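Local coordinates for protein myosin-I heavy chain (Dictyostelium discoideum, PDB 5EJY) that acts in adhesion and the early steps of phagocytosis as an ATP-driven class VII actin motor, of which this chain is a MyTH4-FERM tail unit, at residues A[339-344]-A[395-400]; A[291-296]-A[488-493]. One frame throughout, in Å; residues are numbered along the deposited sequence.

Interaction 1. Residues A[339-344]-A[395-400]; sequences SLKLQF and KQMVQL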
ATOM      1  N   SER A 339      27.492  -3.084  20.545  1.00 38.50           N
ATOM      2  CA  SER A 339      28.833  -3.660  20.669  1.00 44.75           C
ATOM      3  C   SER A 339      28.817  -5.167  20.430  1.00 37.49           C
ATOM      4  O   SER A 339      29.747  -5.717  19.842  1.00 39.56           O
ATOM      5  CB  SER A 339      29.464  -3.329  22.030  1.00 36.34           C
ATOM      6  OG  SER A 339      28.814  -4.012  23.089  1.00 38.59           O
ATOM      7  N   LEU A 340      27.767  -5.833  20.898  1.00 39.94           N
ATOM      8  CA  LEU A 340      27.597  -7.258  20.631  1.00 41.00           C
ATOM      9  C   LEU A 340      27.371  -7.519  19.143  1.00 39.84           C
ATOM     10  O   LEU A 340      27.931  -8.465  18.576  1.00 38.99           O
ATOM     11  CB  LEU A 340      26.462  -7.844  21.477  1.00 36.76           C
ATOM     12  CG  LEU A 340      26.830  -8.035  22.952  1.00 42.58           C
ATOM     13  CD1 LEU A 340      25.610  -8.322  23.806  1.00 38.51           C
ATOM     14  CD2 LEU A 340      27.872  -9.151  23.103  1.00 40.24           C
ATOM     15  N   LYS A 341      26.570  -6.668  18.506  1.00 39.29           N
ATOM     16  CA  LYS A 341      26.304  -6.797  17.074  1.00 40.18           C
ATOM     17  C   LYS A 341      27.600  -6.662  16.270  1.00 43.35           C
ATOM     18  O   LYS A 341      27.810  -7.361  15.272  1.00 35.45           O
ATOM     19  CB  LYS A 341      25.271  -5.759  16.625  1.00 36.44           C
ATOM     20  CG  LYS A 341      24.879  -5.832  15.148  1.00 36.55           C
ATOM     21  CD  LYS A 341      23.756  -4.841  14.834  1.00 39.56           C
ATOM     22  CE  LYS A 341      23.721  -4.435  13.357  1.00 48.02           C
ATOM     23  NZ  LYS A 341      22.765  -3.294  13.135  1.00 40.59           N
ATOM     24  N   LEU A 342      28.478  -5.771  16.713  1.00 37.14           N
ATOM     25  CA  LEU A 342      29.753  -5.582  16.032  1.00 40.37           C
ATOM     26  C   LEU A 342      30.650  -6.805  16.202  1.00 34.01           C
ATOM     27  O   LEU A 342      31.327  -7.223  15.259  1.00 44.07           O
ATOM     28  CB  LEU A 342      30.461  -4.319  16.539  1.00 44.42           C
ATOM     29  CG  LEU A 342      31.756  -3.938  15.814  1.00 47.95           C
ATOM     30  CD1 LEU A 342      31.551  -3.871  14.307  1.00 43.77           C
ATOM     31  CD2 LEU A 342      32.298  -2.608  16.346  1.00 46.20           C
ATOM     32  N   GLN A 343      30.648  -7.390  17.394  1.00 35.86           N
ATOM     33  CA  GLN A 343      31.453  -8.581  17.642  1.00 42.47           C
ATOM     34  C   GLN A 343      30.953  -9.739  16.780  1.00 45.14           C
ATOM     35  O   GLN A 343      31.733 -10.585  16.323  1.00 41.19           O
ATOM     36  CB  GLN A 343      31.407  -8.967  19.118  1.00 39.44           C
ATOM     37  CG  GLN A 343      32.246 -10.197  19.474  1.00 41.06           C
ATOM     38  CD  GLN A 343      33.732 -10.033  19.154  1.00 49.65           C
ATOM     39  OE1 GLN A 343      34.464 -11.022  19.033  1.00 49.65           O
ATOM     40  NE2 GLN A 343      34.182  -8.789  19.014  1.00 47.94           N
ATOM     41  N   PHE A 344      29.643  -9.763  16.560  1.00 37.67           N
ATOM     42  CA  PHE A 344      29.016 -10.800  15.750  1.00 36.07           C
ATOM     43  C   PHE A 344      29.403 -10.645  14.285  1.00 35.63           C
ATOM     44  O   PHE A 344      29.885 -11.594  13.652  1.00 36.65           O
ATOM     45  CB  PHE A 344      27.492 -10.764  15.921  1.00 37.68           C
ATOM     46  CG  PHE A 344      26.753 -11.664  14.968  1.00 37.19           C
ATOM     47  CD1 PHE A 344      26.737 -13.036  15.159  1.00 36.63           C
ATOM     48  CD2 PHE A 344      26.074 -11.133  13.884  1.00 36.84           C
ATOM     49  CE1 PHE A 344      26.060 -13.867  14.273  1.00 37.33           C
ATOM     50  CE2 PHE A 344      25.398 -11.962  12.996  1.00 40.83           C
ATOM     51  CZ  PHE A 344      25.388 -13.322  13.198  1.00 35.09           C
ATOM     52  N   LYS A 395      23.606 -14.470  20.845  1.00 35.58           N
ATOM     53  CA  LYS A 395      22.723 -14.872  21.940  1.00 36.57           C
ATOM     54  C   LYS A 395      22.605 -13.788  23.023  1.00 43.60           C
ATOM     55  O   LYS A 395      21.520 -13.532  23.553  1.00 38.70           O
ATOM     56  CB  LYS A 395      23.196 -16.186  22.567  1.00 44.53           C
ATOM     57  N   GLN A 396      23.722 -13.151  23.347  1.00 40.92           N
ATOM     58  CA  GLN A 396      23.713 -12.103  24.353  1.00 43.94           C
ATOM     59  C   GLN A 396      22.895 -10.899  23.882  1.00 42.55           C
ATOM     60  O   GLN A 396      22.114 -10.347  24.649  1.00 37.67           O
ATOM     61  CB  GLN A 396      25.137 -11.677  24.712  1.00 41.84           C
ATOM     62  CG  GLN A 396      25.942 -12.726  25.468  1.00 46.15           C
ATOM     63  CD  GLN A 396      27.199 -12.139  26.085  1.00 49.09           C
ATOM     64  OE1 GLN A 396      27.170 -11.049  26.653  1.00 49.26           O
ATOM     65  NE2 GLN A 396      28.315 -12.851  25.960  1.00 53.10           N
ATOM     66  N   MET A 397      23.082 -10.502  22.624  1.00 42.53           N
ATOM     67  CA  MET A 397      22.327  -9.394  22.030  1.00 39.62           C
ATOM     68  C   MET A 397      20.822  -9.661  22.080  1.00 37.04           C
ATOM     69  O   MET A 397      20.040  -8.816  22.528  1.00 36.32           O
ATOM     70  CB  MET A 397      22.775  -9.155  20.584  1.00 37.46           C
ATOM     71  CG  MET A 397      22.182  -7.911  19.919  1.00 38.10           C
ATOM     72  SD  MET A 397      22.553  -7.841  18.155  1.00 40.26           S
ATOM     73  CE  MET A 397      21.634  -9.270  17.572  1.00 38.09           C
ATOM     74  N   VAL A 398      20.419 -10.843  21.622  1.00 39.70           N
ATOM     75  CA  VAL A 398      19.007 -11.214  21.623  1.00 36.15           C
ATOM     76  C   VAL A 398      18.415 -11.184  23.032  1.00 41.42           C
ATOM     77  O   VAL A 398      17.266 -10.789  23.224  1.00 34.59           O
ATOM     78  CB  VAL A 398      18.786 -12.590  20.965  1.00 40.77           C
ATOM     79  CG1 VAL A 398      17.361 -13.076  21.180  1.00 38.29           C
ATOM     80  CG2 VAL A 398      19.109 -12.508  19.477  1.00 38.32           C
ATOM     81  N   GLN A 399      19.207 -11.596  24.018  1.00 39.64           N
ATOM     82  CA  GLN A 399      18.772 -11.543  25.406  1.00 39.64           C
ATOM     83  C   GLN A 399      18.513 -10.102  25.837  1.00 34.98           C
ATOM     84  O   GLN A 399      17.486  -9.809  26.433  1.00 39.47           O
ATOM     85  CB  GLN A 399      19.816 -12.183  26.327  1.00 41.66           C
ATOM     86  N   LEU A 400      19.453  -9.212  25.538  1.00 35.73           N
ATOM     87  CA  LEU A 400      19.319  -7.803  25.897  1.00 33.02           C
ATOM     88  C   LEU A 400      18.115  -7.164  25.213  1.00 39.22           C
ATOM     89  O   LEU A 400      17.429  -6.308  25.789  1.00 33.98           O
ATOM     90  CB  LEU A 400      20.591  -7.046  25.521  1.00 35.12           C
ATOM     91  CG  LEU A 400      21.798  -7.286  26.429  1.00 37.21           C
ATOM     92  CD1 LEU A 400      23.056  -6.662  25.850  1.00 30.32           C
ATOM     93  CD2 LEU A 400      21.512  -6.732  27.829  1.00 39.91           C
TER
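L340 and M397 sit opposite each other on two nearly antiparallel helices, their CA atoms 5.9 Å apart and the axes of the two short segments approaching to 9.1 Å with 154° between their directions. The helices are 331-346 and 390-402, both in the central domain of the FERM module, the all-helical lobe usually called F2. No hydrogen bond crosses between the two segments. The contact is mainly apolar, and L340 has the largest share.

The L340 side chain leaves its helix with CG anti to the carbonyl carbon. Its methyl CD1 goes deepest. It reaches the facing backbone, with L340 CD1 3.5 Å from M397 N, and lies just as near Q396 CB. One turn further on, L400 CD1 meets the same L340 CD1 at 3.7 Å. A single methyl is thus bordered by three residues of helix 390-402. The side chains of L340 and Q396 cross at about a right angle. Only the root of Q396 packs closely here; its OE1 stays 4.1 Å from L340 CD2. Lower down, L340 CB and M397 CB touch at 4.0 Å.

K341 shows its root to the same helix. Its chain runs out extended and leads away, and its NZ is hydrogen-bonded to K364 O. Elsewhere on the two helices, Y333 OH gives a hydrogen bond to L400 O, and F344 packs on P390, A393 and K394. S339 faces another neighbour, with its OG bonded to H385 NE2.

M397 leaves its backbone with CG anti to N (chi1 -173°). The chain then bends at chi3 (66°), which turns CE so that it lies further from K341 CB than the sulfur does. M397 SD itself rests 3.8 Å from K341 CB.

Interaction 2. Residues A[291-296]-A[488-493]; sequences KKLFFD and VSLIKE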
ATOM      1  N   LYS A 291       6.873  -6.094  11.518  1.00 20.93           N
ATOM      2  CA  LYS A 291       5.923  -6.731  12.418  1.00 20.71           C
ATOM      3  C   LYS A 291       5.084  -5.684  13.121  1.00 23.50           C
ATOM      4  O   LYS A 291       5.617  -4.836  13.844  1.00 20.22           O
ATOM      5  CB  LYS A 291       6.614  -7.619  13.453  1.00 22.38           C
ATOM      6  CG  LYS A 291       5.613  -8.432  14.266  1.00 25.22           C
ATOM      7  CD  LYS A 291       6.293  -9.519  15.090  1.00 26.79           C
ATOM      8  CE  LYS A 291       5.264 -10.334  15.848  1.00 28.08           C
ATOM      9  NZ  LYS A 291       5.859 -11.555  16.459  1.00 32.18           N
ATOM     10  N   LYS A 292       3.775  -5.760  12.914  1.00 20.81           N
ATOM     11  CA  LYS A 292       2.855  -4.758  13.453  1.00 22.78           C
ATOM     12  C   LYS A 292       2.196  -5.234  14.745  1.00 25.23           C
ATOM     13  O   LYS A 292       2.052  -4.473  15.716  1.00 23.84           O
ATOM     14  CB  LYS A 292       1.759  -4.455  12.421  1.00 23.17           C
ATOM     15  CG  LYS A 292       0.709  -3.416  12.880  1.00 19.37           C
ATOM     16  CD  LYS A 292      -0.279  -3.131  11.737  1.00 20.62           C
ATOM     17  CE  LYS A 292      -1.380  -2.150  12.157  1.00 24.69           C
ATOM     18  NZ  LYS A 292      -2.314  -1.958  11.000  1.00 24.66           N
ATOM     19  N   LEU A 293       1.768  -6.492  14.741  1.00 22.91           N
ATOM     20  CA  LEU A 293       0.918  -7.016  15.813  1.00 24.26           C
ATOM     21  C   LEU A 293       1.618  -8.148  16.549  1.00 27.78           C
ATOM     22  O   LEU A 293       2.244  -9.009  15.928  1.00 25.25           O
ATOM     23  CB  LEU A 293      -0.410  -7.504  15.228  1.00 26.43           C
ATOM     24  CG  LEU A 293      -1.295  -6.393  14.650  1.00 28.46           C
ATOM     25  CD1 LEU A 293      -2.272  -6.935  13.626  1.00 30.24           C
ATOM     26  CD2 LEU A 293      -2.030  -5.678  15.780  1.00 27.30           C
ATOM     27  N   PHE A 294       1.524  -8.138  17.875  1.00 24.62           N
ATOM     28  CA  PHE A 294       2.202  -9.140  18.685  1.00 27.78           C
ATOM     29  C   PHE A 294       1.211 -10.020  19.431  1.00 32.04           C
ATOM     30  O   PHE A 294       0.818  -9.719  20.553  1.00 29.57           O
ATOM     31  CB  PHE A 294       3.183  -8.459  19.636  1.00 25.52           C
ATOM     32  CG  PHE A 294       4.286  -7.742  18.919  1.00 26.87           C
ATOM     33  CD1 PHE A 294       4.074  -6.485  18.377  1.00 23.52           C
ATOM     34  CD2 PHE A 294       5.516  -8.345  18.741  1.00 24.30           C
ATOM     35  CE1 PHE A 294       5.080  -5.834  17.700  1.00 21.88           C
ATOM     36  CE2 PHE A 294       6.529  -7.703  18.064  1.00 24.31           C
ATOM     37  CZ  PHE A 294       6.321  -6.453  17.546  1.00 24.02           C
ATOM     38  N   PHE A 295       0.816 -11.116  18.792  1.00 33.28           N
ATOM     39  CA  PHE A 295      -0.188 -12.018  19.345  1.00 34.99           C
ATOM     40  C   PHE A 295       0.471 -13.208  20.039  1.00 41.19           C
ATOM     41  O   PHE A 295       1.485 -13.738  19.573  1.00 40.44           O
ATOM     42  CB  PHE A 295      -1.121 -12.514  18.242  1.00 33.79           C
ATOM     43  CG  PHE A 295      -1.971 -11.434  17.628  1.00 37.82           C
ATOM     44  CD1 PHE A 295      -2.366 -10.333  18.370  1.00 33.24           C
ATOM     45  CD2 PHE A 295      -2.391 -11.531  16.309  1.00 39.10           C
ATOM     46  CE1 PHE A 295      -3.158  -9.344  17.804  1.00 36.82           C
ATOM     47  CE2 PHE A 295      -3.184 -10.544  15.744  1.00 36.86           C
ATOM     48  CZ  PHE A 295      -3.567  -9.454  16.495  1.00 33.88           C
ATOM     49  N   ASP A 296      -0.103 -13.622  21.162  1.00 40.66           N
ATOM     50  CA  ASP A 296       0.401 -14.794  21.861  1.00 43.53           C
ATOM     51  C   ASP A 296      -0.300 -16.042  21.332  1.00 48.36           C
ATOM     52  O   ASP A 296      -1.003 -16.732  22.066  1.00 45.52           O
ATOM     53  CB  ASP A 296       0.253 -14.647  23.384  1.00 47.55           C
ATOM     54  CG  ASP A 296      -1.149 -14.245  23.820  1.00 44.34           C
ATOM     55  OD1 ASP A 296      -1.978 -13.839  22.976  1.00 44.38           O
ATOM     56  OD2 ASP A 296      -1.418 -14.322  25.038  1.00 51.11           O
ATOM     57  N   VAL A 488      -5.224   3.697  15.679  1.00 22.77           N
ATOM     58  CA  VAL A 488      -6.609   3.222  15.633  1.00 21.86           C
ATOM     59  C   VAL A 488      -6.687   1.731  15.289  1.00 26.13           C
ATOM     60  O   VAL A 488      -7.387   0.962  15.958  1.00 22.88           O
ATOM     61  CB  VAL A 488      -7.459   4.022  14.613  1.00 25.99           C
ATOM     62  CG1 VAL A 488      -8.826   3.343  14.378  1.00 27.32           C
ATOM     63  CG2 VAL A 488      -7.644   5.472  15.077  1.00 26.42           C
ATOM     64  N   SER A 489      -5.979   1.313  14.240  1.00 22.62           N
ATOM     65  CA  SER A 489      -6.065  -0.084  13.821  1.00 24.63           C
ATOM     66  C   SER A 489      -5.438  -1.030  14.843  1.00 21.26           C
ATOM     67  O   SER A 489      -5.905  -2.148  15.018  1.00 23.35           O
ATOM     68  CB  SER A 489      -5.462  -0.302  12.414  1.00 25.27           C
ATOM     69  OG  SER A 489      -4.068  -0.066  12.420  1.00 26.51           O
ATOM     70  N   LEU A 490      -4.391  -0.587  15.530  1.00 19.31           N
ATOM     71  CA  LEU A 490      -3.802  -1.420  16.576  1.00 23.02           C
ATOM     72  C   LEU A 490      -4.823  -1.642  17.686  1.00 24.64           C
ATOM     73  O   LEU A 490      -4.998  -2.755  18.172  1.00 25.86           O
ATOM     74  CB  LEU A 490      -2.557  -0.760  17.165  1.00 24.17           C
ATOM     75  CG  LEU A 490      -1.293  -0.782  16.307  1.00 23.29           C
ATOM     76  CD1 LEU A 490      -0.195   0.061  16.965  1.00 22.84           C
ATOM     77  CD2 LEU A 490      -0.832  -2.229  16.099  1.00 23.19           C
ATOM     78  N   ILE A 491      -5.506  -0.578  18.092  1.00 22.49           N
ATOM     79  CA  ILE A 491      -6.489  -0.727  19.156  1.00 24.11           C
ATOM     80  C   ILE A 491      -7.581  -1.699  18.719  1.00 28.96           C
ATOM     81  O   ILE A 491      -7.932  -2.630  19.453  1.00 24.05           O
ATOM     82  CB  ILE A 491      -7.085   0.618  19.578  1.00 26.03           C
ATOM     83  CG1 ILE A 491      -5.982   1.482  20.203  1.00 23.63           C
ATOM     84  CG2 ILE A 491      -8.239   0.392  20.576  1.00 27.25           C
ATOM     85  CD1 ILE A 491      -6.414   2.911  20.578  1.00 27.63           C
ATOM     86  N   LYS A 492      -8.093  -1.505  17.506  1.00 24.38           N
ATOM     87  CA  LYS A 492      -9.137  -2.385  16.992  1.00 27.46           C
ATOM     88  C   LYS A 492      -8.681  -3.840  16.822  1.00 28.27           C
ATOM     89  O   LYS A 492      -9.428  -4.768  17.144  1.00 26.94           O
ATOM     90  CB  LYS A 492      -9.697  -1.833  15.678  1.00 30.24           C
ATOM     91  CG  LYS A 492     -10.424  -0.497  15.865  1.00 37.85           C
ATOM     92  CD  LYS A 492     -11.051  -0.012  14.572  1.00 38.76           C
ATOM     93  CE  LYS A 492     -12.215   0.932  14.841  1.00 44.41           C
ATOM     94  NZ  LYS A 492     -11.776   2.202  15.459  1.00 51.43           N
ATOM     95  N   GLU A 493      -7.467  -4.045  16.309  1.00 25.91           N
ATOM     96  CA  GLU A 493      -6.972  -5.401  16.082  1.00 24.84           C
ATOM     97  C   GLU A 493      -6.648  -6.166  17.372  1.00 27.98           C
ATOM     98  O   GLU A 493      -6.936  -7.360  17.480  1.00 26.73           O
ATOM     99  CB  GLU A 493      -5.744  -5.382  15.169  1.00 28.63           C
ATOM    100  CG  GLU A 493      -6.023  -4.850  13.779  1.00 32.40           C
ATOM    101  CD  GLU A 493      -6.621  -5.905  12.864  1.00 47.46           C
ATOM    102  OE1 GLU A 493      -7.114  -6.936  13.375  1.00 47.65           O
ATOM    103  OE2 GLU A 493      -6.581  -5.707  11.632  1.00 51.11           O
TER
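K292 reaches out to S489 with its side chain fully extended, CG anti to the backbone N (chi1 179°). At its tip, K292 NZ donates a hydrogen bond of 2.9 Å to S489 OG. The same ammonium forms a salt bridge with D257. S489 OG is also hydrogen-bonded to Q485 O and K486 O of its own helix, which should help fix its rotation.

On the way the lysine crosses L490 obliquely, and K292 CG lies 3.8 Å from L490 CD2. An alanine here would probably leave D257 without its lysine partner, take from S489 its NZ donor and open a gap beside L490 CD2.

The 291-296 segment follows the last strand of the ubiquitin-like F1 lobe and leads toward the helical F2 lobe. Helix 484-499 is the C-terminal helix of the F3 lobe, which has the PH-like fold usual in FERM domains. The contact therefore lies where the three lobes of the cloverleaf meet.

L293 and L490 slide past each other in opposite directions, their CD2 atoms 3.7 Å apart. The L293 side chain crosses that of E493 at about a right angle, with L293 CD2 3.8 Å from E493 CB. F295 stacks its ring on Y497, one turn further along the helix. L293 CB lies 3.9 Å above one face of the F295 ring, offset toward the rim.

From the N terminus the chain first builds the helical MyTH4 region, then the F1 lobe of the FERM module. Residues 291-296 come next and wait for their partner until the C-terminal helix, so interaction 2 closes a long loop of 191 residues. Within that loop the chain forms the F2 lobe. There interaction 1 closes a smaller loop of 50 residues, most of them helical and none in a strand. The two loops nest and do not cross. Interaction 1 joins two helices within F2, while interaction 2 joins the F1-F2 connection to F3. Their centres are 28 Å apart and their nearest atoms about 12 Å.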